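Local coordinates for protein glucoamylase (Thermoanaerobacterium thermosaccharolyticum, PDB 1LF9) that hydrolyses terminal alpha-1,4-linked glucose units from the non-reducing ends of glucan chains, probably releasing beta-D-glucose, as a family 15 glycoside hydrolase, at residues W32-K37 with W325-R330; T69-E74 with H158-G163; Y317-S322 with G335-V340. One frame throughout, in Å; residues are numbered along the deposited sequence.

Contact 1 of 3, residues W32-K37 with W325-R330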
ATOM      1  N   TRP A  32      -2.192  15.178  -3.350  1.00 36.02           N
ATOM      2  CA  TRP A  32      -2.416  13.833  -3.840  1.00 33.63           C
ATOM      3  C   TRP A  32      -3.785  13.419  -3.313  1.00 32.92           C
ATOM      4  O   TRP A  32      -4.486  14.229  -2.696  1.00 31.15           O
ATOM      5  CB  TRP A  32      -1.317  12.885  -3.366  1.00 32.35           C
ATOM      6  CG  TRP A  32      -0.044  13.079  -4.130  1.00 32.44           C
ATOM      7  CD1 TRP A  32       1.072  13.740  -3.715  1.00 32.29           C
ATOM      8  CD2 TRP A  32       0.219  12.649  -5.474  1.00 32.78           C
ATOM      9  NE1 TRP A  32       2.018  13.751  -4.717  1.00 32.80           N
ATOM     10  CE2 TRP A  32       1.519  13.089  -5.807  1.00 30.73           C
ATOM     11  CE3 TRP A  32      -0.522  11.937  -6.430  1.00 31.71           C
ATOM     12  CZ2 TRP A  32       2.099  12.839  -7.054  1.00 32.96           C
ATOM     13  CZ3 TRP A  32       0.055  11.689  -7.674  1.00 31.32           C
ATOM     14  CH2 TRP A  32       1.356  12.141  -7.973  1.00 32.00           C
ATOM     15  N   ALA A  33      -4.176  12.174  -3.556  1.00 32.01           N
ATOM     16  CA  ALA A  33      -5.483  11.715  -3.099  1.00 31.97           C
ATOM     17  C   ALA A  33      -5.488  11.119  -1.693  1.00 29.59           C
ATOM     18  O   ALA A  33      -4.441  10.868  -1.093  1.00 30.21           O
ATOM     19  CB  ALA A  33      -6.056  10.699  -4.094  1.00 29.58           C
ATOM     20  N   SER A  34      -6.689  10.907  -1.175  1.00 29.05           N
ATOM     21  CA  SER A  34      -6.872  10.310   0.133  1.00 27.73           C
ATOM     22  C   SER A  34      -6.271   8.908   0.052  1.00 28.36           C
ATOM     23  O   SER A  34      -6.485   8.188  -0.933  1.00 26.41           O
ATOM     24  CB  SER A  34      -8.367  10.222   0.454  1.00 28.71           C
ATOM     25  OG  SER A  34      -8.616   9.450   1.623  1.00 30.81           O
ATOM     26  N   ALA A  35      -5.518   8.529   1.084  1.00 28.02           N
ATOM     27  CA  ALA A  35      -4.879   7.217   1.141  1.00 27.67           C
ATOM     28  C   ALA A  35      -5.845   6.070   1.423  1.00 28.29           C
ATOM     29  O   ALA A  35      -5.504   4.905   1.205  1.00 29.41           O
ATOM     30  CB  ALA A  35      -3.778   7.223   2.190  1.00 27.32           C
ATOM     31  N   GLN A  36      -7.030   6.393   1.937  1.00 28.39           N
ATOM     32  CA  GLN A  36      -8.045   5.380   2.236  1.00 26.94           C
ATOM     33  C   GLN A  36      -8.613   4.937   0.898  1.00 26.46           C
ATOM     34  O   GLN A  36      -9.299   5.705   0.228  1.00 25.56           O
ATOM     35  CB  GLN A  36      -9.143   5.979   3.121  1.00 24.89           C
ATOM     36  CG  GLN A  36     -10.451   5.206   3.156  1.00 25.47           C
ATOM     37  CD  GLN A  36     -10.316   3.772   3.659  1.00 26.96           C
ATOM     38  OE1 GLN A  36     -11.308   3.047   3.731  1.00 26.78           O
ATOM     39  NE2 GLN A  36      -9.097   3.358   4.014  1.00 25.21           N
ATOM     40  N   LYS A  37      -8.316   3.701   0.508  1.00 25.56           N
ATOM     41  CA  LYS A  37      -8.768   3.187  -0.781  1.00 27.09           C
ATOM     42  C   LYS A  37      -9.934   2.196  -0.710  1.00 27.94           C
ATOM     43  O   LYS A  37      -9.997   1.357   0.181  1.00 27.83           O
ATOM     44  CB  LYS A  37      -7.585   2.527  -1.498  1.00 28.32           C
ATOM     45  CG  LYS A  37      -6.326   3.406  -1.605  1.00 26.59           C
ATOM     46  CD  LYS A  37      -6.621   4.679  -2.362  1.00 25.95           C
ATOM     47  CE  LYS A  37      -5.378   5.520  -2.580  1.00 24.94           C
ATOM     48  NZ  LYS A  37      -5.732   6.846  -3.164  1.00 25.51           N
ATOM     49  N   TRP A 325      -2.133  10.228   3.950  1.00 32.37           N
ATOM     50  CA  TRP A 325      -2.508  11.620   4.181  1.00 34.18           C
ATOM     51  C   TRP A 325      -2.180  12.429   2.934  1.00 34.74           C
ATOM     52  O   TRP A 325      -1.922  13.625   3.006  1.00 35.44           O
ATOM     53  CB  TRP A 325      -1.748  12.168   5.394  1.00 33.83           C
ATOM     54  CG  TRP A 325      -1.970  11.343   6.630  1.00 33.52           C
ATOM     55  CD1 TRP A 325      -3.127  11.233   7.350  1.00 32.73           C
ATOM     56  CD2 TRP A 325      -1.035  10.441   7.236  1.00 33.25           C
ATOM     57  NE1 TRP A 325      -2.973  10.313   8.360  1.00 31.33           N
ATOM     58  CE2 TRP A 325      -1.701   9.808   8.312  1.00 32.26           C
ATOM     59  CE3 TRP A 325       0.300  10.101   6.971  1.00 33.22           C
ATOM     60  CZ2 TRP A 325      -1.077   8.849   9.123  1.00 32.05           C
ATOM     61  CZ3 TRP A 325       0.923   9.148   7.781  1.00 32.47           C
ATOM     62  CH2 TRP A 325       0.230   8.533   8.843  1.00 31.10           C
ATOM     63  N   GLY A 326      -2.204  11.750   1.788  1.00 35.93           N
ATOM     64  CA  GLY A 326      -1.887  12.381   0.519  1.00 36.45           C
ATOM     65  C   GLY A 326      -2.705  13.610   0.181  1.00 37.43           C
ATOM     66  O   GLY A 326      -2.197  14.546  -0.443  1.00 36.67           O
ATOM     67  N   ASP A 327      -3.971  13.607   0.577  1.00 37.33           N
ATOM     68  CA  ASP A 327      -4.840  14.739   0.309  1.00 38.63           C
ATOM     69  C   ASP A 327      -4.445  15.915   1.205  1.00 39.49           C
ATOM     70  O   ASP A 327      -5.098  16.962   1.217  1.00 40.35           O
ATOM     71  CB  ASP A 327      -6.313  14.335   0.499  1.00 38.19           C
ATOM     72  CG  ASP A 327      -6.564  13.589   1.793  1.00 39.12           C
ATOM     73  OD1 ASP A 327      -5.670  12.840   2.250  1.00 39.23           O
ATOM     74  OD2 ASP A 327      -7.673  13.735   2.348  1.00 38.28           O
ATOM     75  N   GLY A 328      -3.350  15.732   1.934  1.00 39.02           N
ATOM     76  CA  GLY A 328      -2.850  16.771   2.812  1.00 40.06           C
ATOM     77  C   GLY A 328      -1.400  17.123   2.506  1.00 41.19           C
ATOM     78  O   GLY A 328      -0.781  17.896   3.237  1.00 41.21           O
ATOM     79  N   GLN A 329      -0.859  16.559   1.428  1.00 41.47           N
ATOM     80  CA  GLN A 329       0.529  16.813   1.030  1.00 43.03           C
ATOM     81  C   GLN A 329       0.555  17.484  -0.348  1.00 42.82           C
ATOM     82  O   GLN A 329      -0.262  17.159  -1.207  1.00 41.42           O
ATOM     83  CB  GLN A 329       1.313  15.492   0.958  1.00 44.56           C
ATOM     84  CG  GLN A 329       0.992  14.474   2.055  1.00 48.04           C
ATOM     85  CD  GLN A 329       1.299  14.979   3.460  1.00 51.32           C
ATOM     86  OE1 GLN A 329       2.437  15.350   3.766  1.00 51.48           O
ATOM     87  NE2 GLN A 329       0.282  14.991   4.324  1.00 49.45           N
ATOM     88  N   ARG A 330       1.480  18.418  -0.564  1.00 44.32           N
ATOM     89  CA  ARG A 330       1.572  19.075  -1.868  1.00 45.49           C
ATOM     90  C   ARG A 330       1.905  18.014  -2.912  1.00 45.99           C
ATOM     91  O   ARG A 330       2.628  17.056  -2.628  1.00 46.36           O
ATOM     92  CB  ARG A 330       2.648  20.175  -1.868  1.00 48.27           C
ATOM     93  CG  ARG A 330       3.029  20.674  -3.281  1.00 52.37           C
ATOM     94  CD  ARG A 330       3.169  22.196  -3.413  1.00 53.91           C
ATOM     95  NE  ARG A 330       4.063  22.822  -2.436  1.00 57.06           N
ATOM     96  CZ  ARG A 330       5.346  23.113  -2.647  1.00 57.42           C
ATOM     97  NH1 ARG A 330       5.919  22.837  -3.808  1.00 57.51           N
ATOM     98  NH2 ARG A 330       6.057  23.694  -1.687  1.00 59.17           N
TER
HETATM   99  O   HOH W   1      -8.760  11.505   3.309  1.00 41.52           O

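Contact 2 of 3, residues T69-E74 with H158-G163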
ATOM      1  N   THR A  69       5.357   5.081 -10.152  1.00 33.54           N
ATOM      2  CA  THR A  69       5.178   6.272 -10.976  1.00 33.11           C
ATOM      3  C   THR A  69       3.696   6.625 -11.097  1.00 33.36           C
ATOM      4  O   THR A  69       3.003   6.125 -11.987  1.00 31.36           O
ATOM      5  CB  THR A  69       5.740   6.059 -12.399  1.00 32.26           C
ATOM      6  OG1 THR A  69       7.089   5.578 -12.318  1.00 30.79           O
ATOM      7  CG2 THR A  69       5.724   7.363 -13.179  1.00 31.88           C
ATOM      8  N   ALA A  70       3.212   7.476 -10.193  1.00 33.46           N
ATOM      9  CA  ALA A  70       1.817   7.902 -10.212  1.00 33.05           C
ATOM     10  C   ALA A  70       1.701   9.010 -11.248  1.00 34.23           C
ATOM     11  O   ALA A  70       2.551   9.896 -11.318  1.00 35.63           O
ATOM     12  CB  ALA A  70       1.396   8.408  -8.840  1.00 32.47           C
ATOM     13  N   ASP A  71       0.649   8.961 -12.054  1.00 34.60           N
ATOM     14  CA  ASP A  71       0.462   9.946 -13.102  1.00 35.01           C
ATOM     15  C   ASP A  71      -0.854  10.667 -12.991  1.00 34.55           C
ATOM     16  O   ASP A  71      -1.116  11.601 -13.744  1.00 33.10           O
ATOM     17  CB  ASP A  71       0.528   9.269 -14.467  1.00 35.70           C
ATOM     18  CG  ASP A  71       1.799   8.493 -14.662  1.00 37.31           C
ATOM     19  OD1 ASP A  71       1.710   7.267 -14.883  1.00 38.12           O
ATOM     20  OD2 ASP A  71       2.885   9.108 -14.593  1.00 39.43           O
ATOM     21  N   VAL A  72      -1.685  10.235 -12.054  1.00 33.99           N
ATOM     22  CA  VAL A  72      -2.996  10.846 -11.897  1.00 34.32           C
ATOM     23  C   VAL A  72      -3.384  11.011 -10.439  1.00 34.47           C
ATOM     24  O   VAL A  72      -2.977  10.227  -9.579  1.00 35.29           O
ATOM     25  CB  VAL A  72      -4.084   9.989 -12.591  1.00 35.10           C
ATOM     26  CG1 VAL A  72      -5.428  10.675 -12.500  1.00 34.10           C
ATOM     27  CG2 VAL A  72      -3.705   9.736 -14.039  1.00 33.73           C
ATOM     28  N   LYS A  73      -4.171  12.042 -10.163  1.00 33.90           N
ATOM     29  CA  LYS A  73      -4.635  12.285  -8.809  1.00 33.03           C
ATOM     30  C   LYS A  73      -6.073  11.795  -8.692  1.00 34.23           C
ATOM     31  O   LYS A  73      -6.399  11.009  -7.805  1.00 30.99           O
ATOM     32  CB  LYS A  73      -4.601  13.773  -8.468  1.00 31.55           C
ATOM     33  CG  LYS A  73      -5.156  14.046  -7.078  1.00 30.74           C
ATOM     34  CD  LYS A  73      -5.688  15.453  -6.921  1.00 32.74           C
ATOM     35  CE  LYS A  73      -6.356  15.624  -5.555  1.00 32.09           C
ATOM     36  NZ  LYS A  73      -6.969  16.972  -5.380  1.00 34.39           N
ATOM     37  N   GLU A  74      -6.919  12.278  -9.601  1.00 34.78           N
ATOM     38  CA  GLU A  74      -8.339  11.944  -9.632  1.00 36.10           C
ATOM     39  C   GLU A  74      -8.928  11.911 -11.038  1.00 37.71           C
ATOM     40  O   GLU A  74      -8.377  12.468 -11.995  1.00 36.70           O
ATOM     41  CB  GLU A  74      -9.178  12.993  -8.913  1.00 37.39           C
ATOM     42  CG  GLU A  74      -9.005  13.184  -7.448  1.00 42.75           C
ATOM     43  CD  GLU A  74     -10.048  14.149  -6.937  1.00 41.76           C
ATOM     44  OE1 GLU A  74     -10.150  15.256  -7.511  1.00 43.01           O
ATOM     45  OE2 GLU A  74     -10.773  13.800  -5.982  1.00 47.22           O
ATOM     46  N   HIS A 158      -1.270  14.217 -12.814  1.00 36.55           N
ATOM     47  CA  HIS A 158      -0.082  14.453 -11.993  1.00 35.81           C
ATOM     48  C   HIS A 158       0.979  13.516 -12.575  1.00 36.87           C
ATOM     49  O   HIS A 158       1.526  12.648 -11.881  1.00 35.98           O
ATOM     50  CB  HIS A 158      -0.343  14.088 -10.525  1.00 34.71           C
ATOM     51  CG  HIS A 158      -1.127  15.115  -9.763  1.00 35.15           C
ATOM     52  ND1 HIS A 158      -1.110  15.191  -8.385  1.00 35.91           N
ATOM     53  CD2 HIS A 158      -1.967  16.094 -10.179  1.00 34.98           C
ATOM     54  CE1 HIS A 158      -1.902  16.171  -7.988  1.00 35.33           C
ATOM     55  NE2 HIS A 158      -2.435  16.735  -9.057  1.00 36.28           N
ATOM     56  N   ILE A 159       1.249  13.701 -13.864  1.00 36.33           N
ATOM     57  CA  ILE A 159       2.199  12.872 -14.592  1.00 36.71           C
ATOM     58  C   ILE A 159       3.610  12.840 -14.011  1.00 36.41           C
ATOM     59  O   ILE A 159       4.209  13.876 -13.703  1.00 33.93           O
ATOM     60  CB  ILE A 159       2.238  13.291 -16.079  1.00 36.82           C
ATOM     61  CG1 ILE A 159       0.833  13.145 -16.671  1.00 37.80           C
ATOM     62  CG2 ILE A 159       3.237  12.428 -16.853  1.00 36.16           C
ATOM     63  CD1 ILE A 159       0.710  13.592 -18.100  1.00 41.65           C
ATOM     64  N   LYS A 160       4.119  11.619 -13.869  1.00 36.54           N
ATOM     65  CA  LYS A 160       5.444  11.355 -13.323  1.00 37.15           C
ATOM     66  C   LYS A 160       5.655  11.905 -11.922  1.00 35.86           C
ATOM     67  O   LYS A 160       6.600  12.655 -11.664  1.00 33.24           O
ATOM     68  CB  LYS A 160       6.541  11.872 -14.260  1.00 38.19           C
ATOM     69  CG  LYS A 160       6.625  11.093 -15.561  1.00 42.64           C
ATOM     70  CD  LYS A 160       7.992  11.225 -16.223  1.00 46.49           C
ATOM     71  CE  LYS A 160       9.052  10.468 -15.443  1.00 46.74           C
ATOM     72  NZ  LYS A 160      10.389  10.594 -16.082  1.00 51.32           N
ATOM     73  N   ASN A 161       4.755  11.518 -11.025  1.00 35.07           N
ATOM     74  CA  ASN A 161       4.818  11.905  -9.624  1.00 35.33           C
ATOM     75  C   ASN A 161       4.800  13.394  -9.292  1.00 37.06           C
ATOM     76  O   ASN A 161       5.412  13.807  -8.306  1.00 37.81           O
ATOM     77  CB  ASN A 161       6.042  11.267  -8.956  1.00 33.77           C
ATOM     78  CG  ASN A 161       5.906   9.765  -8.793  1.00 33.22           C
ATOM     79  OD1 ASN A 161       4.846   9.264  -8.417  1.00 35.12           O
ATOM     80  ND2 ASN A 161       6.990   9.038  -9.050  1.00 33.35           N
ATOM     81  N   GLN A 162       4.122  14.205 -10.100  1.00 37.16           N
ATOM     82  CA  GLN A 162       4.024  15.632  -9.793  1.00 36.99           C
ATOM     83  C   GLN A 162       2.858  16.299 -10.517  1.00 35.92           C
ATOM     84  O   GLN A 162       2.652  16.097 -11.714  1.00 36.25           O
ATOM     85  CB  GLN A 162       5.347  16.369 -10.089  1.00 39.15           C
ATOM     86  CG  GLN A 162       5.550  16.861 -11.508  1.00 40.39           C
ATOM     87  CD  GLN A 162       6.702  17.860 -11.612  1.00 41.90           C
ATOM     88  OE1 GLN A 162       7.827  17.575 -11.200  1.00 39.57           O
ATOM     89  NE2 GLN A 162       6.422  19.032 -12.173  1.00 41.57           N
ATOM     90  N   GLY A 163       2.095  17.085  -9.768  1.00 35.71           N
ATOM     91  CA  GLY A 163       0.946  17.767 -10.328  1.00 37.38           C
ATOM     92  C   GLY A 163       1.273  19.053 -11.060  1.00 38.81           C
ATOM     93  O   GLY A 163       0.575  19.424 -12.005  1.00 37.53           O
TER

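Contact 3 of 3, residues Y317-S322 with G335-V340. With AC1 (4,6-dideoxy-4-{[(1S,4R,5S,6S)-4,5,6-trihydroxy-3-(hydroxymethyl)cyclohex-2-en-1-yl]amino}-alpha-D-glucopyranose), chain C.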
ATOM      1  N   TYR A 317       8.070  -5.663  -4.667  1.00 30.56           N
ATOM      2  CA  TYR A 317       6.755  -5.489  -4.064  1.00 30.85           C
ATOM      3  C   TYR A 317       6.769  -4.269  -3.155  1.00 30.02           C
ATOM      4  O   TYR A 317       7.601  -4.166  -2.255  1.00 29.00           O
ATOM      5  CB  TYR A 317       6.375  -6.748  -3.279  1.00 31.39           C
ATOM      6  CG  TYR A 317       5.939  -7.885  -4.172  1.00 32.04           C
ATOM      7  CD1 TYR A 317       4.639  -7.941  -4.670  1.00 31.68           C
ATOM      8  CD2 TYR A 317       6.842  -8.872  -4.569  1.00 33.53           C
ATOM      9  CE1 TYR A 317       4.246  -8.948  -5.545  1.00 32.01           C
ATOM     10  CE2 TYR A 317       6.457  -9.885  -5.449  1.00 34.16           C
ATOM     11  CZ  TYR A 317       5.159  -9.914  -5.934  1.00 33.30           C
ATOM     12  OH  TYR A 317       4.778 -10.896  -6.819  1.00 32.88           O
ATOM     13  N   ILE A 318       5.849  -3.341  -3.403  1.00 28.63           N
ATOM     14  CA  ILE A 318       5.773  -2.121  -2.611  1.00 28.51           C
ATOM     15  C   ILE A 318       4.987  -2.363  -1.341  1.00 26.87           C
ATOM     16  O   ILE A 318       4.273  -3.354  -1.232  1.00 26.80           O
ATOM     17  CB  ILE A 318       5.095  -0.978  -3.394  1.00 28.68           C
ATOM     18  CG1 ILE A 318       3.715  -1.424  -3.886  1.00 27.93           C
ATOM     19  CG2 ILE A 318       5.986  -0.543  -4.556  1.00 30.69           C
ATOM     20  CD1 ILE A 318       2.904  -0.305  -4.527  1.00 27.00           C
ATOM     21  N   ALA A 319       5.119  -1.450  -0.386  1.00 25.35           N
ATOM     22  CA  ALA A 319       4.422  -1.563   0.888  1.00 24.88           C
ATOM     23  C   ALA A 319       2.926  -1.266   0.769  1.00 25.74           C
ATOM     24  O   ALA A 319       2.096  -1.941   1.390  1.00 25.50           O
ATOM     25  CB  ALA A 319       5.060  -0.623   1.905  1.00 23.24           C
ATOM     26  N   SER A 320       2.587  -0.261  -0.038  1.00 25.44           N
ATOM     27  CA  SER A 320       1.198   0.148  -0.225  1.00 24.52           C
ATOM     28  C   SER A 320       1.023   1.042  -1.449  1.00 27.02           C
ATOM     29  O   SER A 320       1.821   1.950  -1.696  1.00 25.57           O
ATOM     30  CB  SER A 320       0.711   0.894   1.016  1.00 25.08           C
ATOM     31  OG  SER A 320      -0.591   1.406   0.823  1.00 24.04           O
ATOM     32  N   LEU A 321      -0.038   0.792  -2.210  1.00 27.58           N
ATOM     33  CA  LEU A 321      -0.303   1.574  -3.401  1.00 28.30           C
ATOM     34  C   LEU A 321      -1.095   2.825  -3.033  1.00 27.65           C
ATOM     35  O   LEU A 321      -2.189   3.053  -3.535  1.00 28.78           O
ATOM     36  CB  LEU A 321      -1.056   0.726  -4.438  1.00 28.52           C
ATOM     37  CG  LEU A 321      -1.027   1.234  -5.886  1.00 31.25           C
ATOM     38  CD1 LEU A 321       0.395   1.583  -6.321  1.00 29.31           C
ATOM     39  CD2 LEU A 321      -1.588   0.164  -6.794  1.00 33.55           C
ATOM     40  N   SER A 322      -0.529   3.625  -2.139  1.00 27.54           N
ATOM     41  CA  SER A 322      -1.160   4.864  -1.710  1.00 26.35           C
ATOM     42  C   SER A 322      -0.113   5.856  -1.227  1.00 27.98           C
ATOM     43  O   SER A 322       1.073   5.537  -1.134  1.00 27.41           O
ATOM     44  CB  SER A 322      -2.165   4.605  -0.583  1.00 26.14           C
ATOM     45  OG  SER A 322      -1.530   4.134   0.596  1.00 23.65           O
ATOM     46  N   GLY A 335       7.593   9.401  -2.642  1.00 43.52           N
ATOM     47  CA  GLY A 335       7.560   7.968  -2.838  1.00 41.64           C
ATOM     48  C   GLY A 335       6.352   7.363  -2.147  1.00 39.04           C
ATOM     49  O   GLY A 335       5.925   6.261  -2.485  1.00 37.87           O
ATOM     50  N   GLY A 336       5.788   8.099  -1.192  1.00 37.19           N
ATOM     51  CA  GLY A 336       4.644   7.594  -0.454  1.00 35.72           C
ATOM     52  C   GLY A 336       5.003   6.235   0.110  1.00 34.70           C
ATOM     53  O   GLY A 336       6.067   6.062   0.708  1.00 34.71           O
ATOM     54  N   TYR A 337       4.120   5.262  -0.077  1.00 34.31           N
ATOM     55  CA  TYR A 337       4.383   3.909   0.394  1.00 31.53           C
ATOM     56  C   TYR A 337       4.613   2.987  -0.808  1.00 32.51           C
ATOM     57  O   TYR A 337       4.796   1.772  -0.655  1.00 31.49           O
ATOM     58  CB  TYR A 337       3.218   3.403   1.249  1.00 29.27           C
ATOM     59  CG  TYR A 337       3.387   3.631   2.741  1.00 28.37           C
ATOM     60  CD1 TYR A 337       3.824   4.861   3.239  1.00 28.81           C
ATOM     61  CD2 TYR A 337       3.064   2.626   3.664  1.00 26.84           C
ATOM     62  CE1 TYR A 337       3.929   5.090   4.612  1.00 27.49           C
ATOM     63  CE2 TYR A 337       3.163   2.844   5.039  1.00 22.22           C
ATOM     64  CZ  TYR A 337       3.595   4.082   5.504  1.00 26.72           C
ATOM     65  OH  TYR A 337       3.671   4.331   6.855  1.00 24.60           O
ATOM     66  N   HIS A 338       4.598   3.557  -2.012  1.00 31.24           N
ATOM     67  CA  HIS A 338       4.843   2.745  -3.193  1.00 32.37           C
ATOM     68  C   HIS A 338       6.353   2.714  -3.424  1.00 31.43           C
ATOM     69  O   HIS A 338       6.881   3.185  -4.434  1.00 31.67           O
ATOM     70  CB  HIS A 338       4.063   3.270  -4.410  1.00 34.48           C
ATOM     71  CG  HIS A 338       4.296   4.714  -4.722  1.00 37.21           C
ATOM     72  ND1 HIS A 338       5.463   5.176  -5.292  1.00 36.34           N
ATOM     73  CD2 HIS A 338       3.498   5.797  -4.561  1.00 36.69           C
ATOM     74  CE1 HIS A 338       5.375   6.483  -5.470  1.00 38.52           C
ATOM     75  NE2 HIS A 338       4.193   6.884  -5.035  1.00 38.46           N
ATOM     76  N   LEU A 339       7.021   2.156  -2.419  1.00 30.64           N
ATOM     77  CA  LEU A 339       8.463   1.980  -2.359  1.00 28.93           C
ATOM     78  C   LEU A 339       8.675   0.561  -1.835  1.00 27.61           C
ATOM     79  O   LEU A 339       7.749  -0.059  -1.307  1.00 25.81           O
ATOM     80  CB  LEU A 339       9.071   2.980  -1.377  1.00 30.69           C
ATOM     81  CG  LEU A 339       9.725   4.275  -1.867  1.00 34.62           C
ATOM     82  CD1 LEU A 339       9.136   4.728  -3.197  1.00 34.86           C
ATOM     83  CD2 LEU A 339       9.546   5.337  -0.786  1.00 33.05           C
ATOM     84  N   VAL A 340       9.890   0.048  -1.965  1.00 26.60           N
ATOM     85  CA  VAL A 340      10.170  -1.301  -1.508  1.00 26.58           C
ATOM     86  C   VAL A 340      10.945  -1.362  -0.199  1.00 26.89           C
ATOM     87  O   VAL A 340      12.057  -0.850  -0.101  1.00 28.01           O
ATOM     88  CB  VAL A 340      10.961  -2.101  -2.570  1.00 27.97           C
ATOM     89  CG1 VAL A 340      11.214  -3.527  -2.066  1.00 26.30           C
ATOM     90  CG2 VAL A 340      10.193  -2.125  -3.888  1.00 25.99           C
TER
HETATM   91  C1  AC1 C   3       7.806   7.710   9.337  1.00 27.45           C
HETATM   92  O2  AC1 C   3       7.905   7.404  11.731  1.00 25.43           O
HETATM   93  C2  AC1 C   3       7.368   6.837  10.534  1.00 27.94           C
HETATM   94  C4A AC1 C   3       7.271  -0.226   7.538  1.00 26.07           C
HETATM   95  C3  AC1 C   3       7.823   5.359  10.334  1.00 26.44           C
HETATM   96  O3  AC1 C   3       7.395   4.596  11.470  1.00 24.76           O
HETATM   97  C4  AC1 C   3       7.186   4.824   9.029  1.00 25.32           C
HETATM   98  N4A AC1 C   3       7.571   3.394   8.808  1.00 25.67           N
HETATM   99  C5  AC1 C   3       7.707   5.735   7.817  1.00 26.20           C
HETATM  100  O5  AC1 C   3       7.316   7.160   8.067  1.00 27.38           O
HETATM  101  C6  AC1 C   3       7.143   5.341   6.468  1.00 24.52           C
HETATM  102  C1B AC1 C   3       6.370   2.499   8.692  1.00 25.54           C
HETATM  103  C2B AC1 C   3       6.503   1.227   9.589  1.00 25.03           C
HETATM  104  O2B AC1 C   3       6.767   1.660  10.905  1.00 24.59           O
HETATM  105  C3B AC1 C   3       7.579   0.253   9.038  1.00 25.51           C
HETATM  106  O3B AC1 C   3       7.673  -0.886   9.857  1.00 24.67           O
HETATM  107  O4  AC1 C   3       8.517  -0.605   6.985  1.00 29.82           O
HETATM  108  C5B AC1 C   3       6.527   0.857   6.683  1.00 27.87           C
HETATM  109  C7B AC1 C   3       6.136   2.096   7.220  1.00 25.35           C
HETATM  110  C6B AC1 C   3       6.212   0.545   5.222  1.00 27.49           C
HETATM  111  O6B AC1 C   3       4.949  -0.137   5.142  1.00 29.82           O

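Contact 1 of 3, residues W32-K37 with W325-R330
W32 and D327 are set by their first torsions. In W32, CG lies opposite the carbonyl carbon (chi1 -76°); the five-membered ring of the indole passes R330 O by its CD1, while the six-membered ring points away from R330. W32 CB rests 3.5 Å from G326 O, and W32 CD1 is 3.8 Å from R330 O. D327 takes the less common rotamer, with CG between its backbone N and C (chi1 48°). The carboxylate therefore lies alongside S34, with D327 OD1 3.5 Å from S34 CA. One water bridges the two side chains, bonded to S34 OG and donating to D327 OD2, at 2.7 Å from each. S34 OG also bonds to D647.

The backbones meet closely at the 3-10 segment 326-328. W32 N donates to G326 O at 3.0 Å, from well above the carbonyl plane. Q329 N reaches the same oxygen from the opposite face, so two N-H groups grip it. A weak second bond runs from W32 N to Q329 O. The CA of D327 makes a CA-H...O contact of 3.1 Å with W32 O. G326 has no side chain, and its CA sits against A33 O.

The Q329 amide folds back, and Q329 NE2 donates to W325 O at 2.9 Å. This ties the short 3-10 turn together. The arrangement joins a loop of the N-terminal beta domain to the catalytic-domain loop that carries W325, a probable substrate-binding residue of the glucoamylase active site.

Contact 2 of 3, residues T69-E74 with H158-G163
N161 N donates to A70 O at 2.8 Å, and A70 N donates in turn to N161 OD1. Both polar backbone atoms of A70 are thus bound by one residue. The two bonds differ in direction. N161 N comes nearly head-on to the A70 carbonyl, with a C=O...N angle of 166°. A70 N lies well above the plane of the N161 amide carbonyl. N161 CG is opposite its carbonyl carbon (chi1 -70°), which swings N161 OD1 back to A70 N at 3.0 Å. D68 O takes the ND2 of the same amide.

D71 holds the loop at two more points. H158 N donates to D71 O at 2.8 Å. K160 N donates to D71 OD2 at 2.9 Å, on the anti lone pair, and the bond is nearly straight.

The H158 ring lies between two groups. K73 CB sits over the centre of one face, 3.6 Å from the centroid, in a CH-pi contact. G163 CA covers the opposite face near the rim. K73 and H158 run side by side in the same direction, and both reach D30: K73 NZ by a salt bridge, H158 NE2 by a hydrogen bond.

K73 and E74 both face D156 in a classic beta bulge. The loop 158-163 follows strand 150-157, which pairs antiparallel with strand 70-80. Beyond it, I159 packs on strands 177-183 and 186-192 of the other large sheet of the N-terminal domain.

Contact 3 of 3, residues Y317-S322 with G335-V340
Y337 packs its CB against the CB of S320 at 3.6 Å, and its ring runs on toward the bound inhibitor. Y337 CD2 is 4.2 Å from A319 CB, a loose apolar contact. Y337 OH is 3.3 Å from C7B of AC1, a carbon of the unsaturated cyclitol ring. A319 CB lies 3.3 Å from AC1 O6B. These two side chains therefore line the sugar pocket together. Y337 OH is also hydrogen-bonded to Y581 and E636, which fix the end of the ring.

Segments 317-322 and 335-340 run antiparallel, their end-to-end directions 173° apart, and backbone bonds join them. S320 N donates to Y337 O, and A319 N donates to L339 O nearly in line with the carbonyl. A319 N adds a weak bond to Y337 O. Farther along, Y337 N reaches S322 O at 3.2 Å. Both segments belong to the one long loop between helices 296-306 and 342-355 of the family 15 catalytic domain. The second makes a type II' turn at G335-H338, with G336 at positive phi.

S322 OG donates to S320 OG at 2.9 Å, and S320 OG is itself bonded to P651 O. I318 crosses H338 at a slant. Its CG1 is wedged between its own N and C (chi1 55°), and the chain beyond it puts I318 CD1 3.8 Å from H338 CB. I318 CG2 touches H338 C at 3.5 Å. V340 meets Y317 O with both methyl groups.

Overall arrangement
Contacts 1 and 2 touch through the W32 indole: W32 CH2 is 3.6 Å from H158 CB and W32 CZ3 is 3.7 Å from A70 CB. Their centres are about 12 Å apart. The rings of W32 and H158 also meet edge to face. Contact 3 lies about 14 Å from each of the others, centre to centre. It meets contact 1 where A35 O is 3.8 Å from S322 CB. Contact 2 lies in the N-terminal domain, contact 3 in the catalytic domain, and contact 1 joins the two. Only contact 3 touches AC1; the side chain of W325 of contact 1 is about 7 Å away. The Y337 side chain is about 6 Å from that of E438, the probable proton donor.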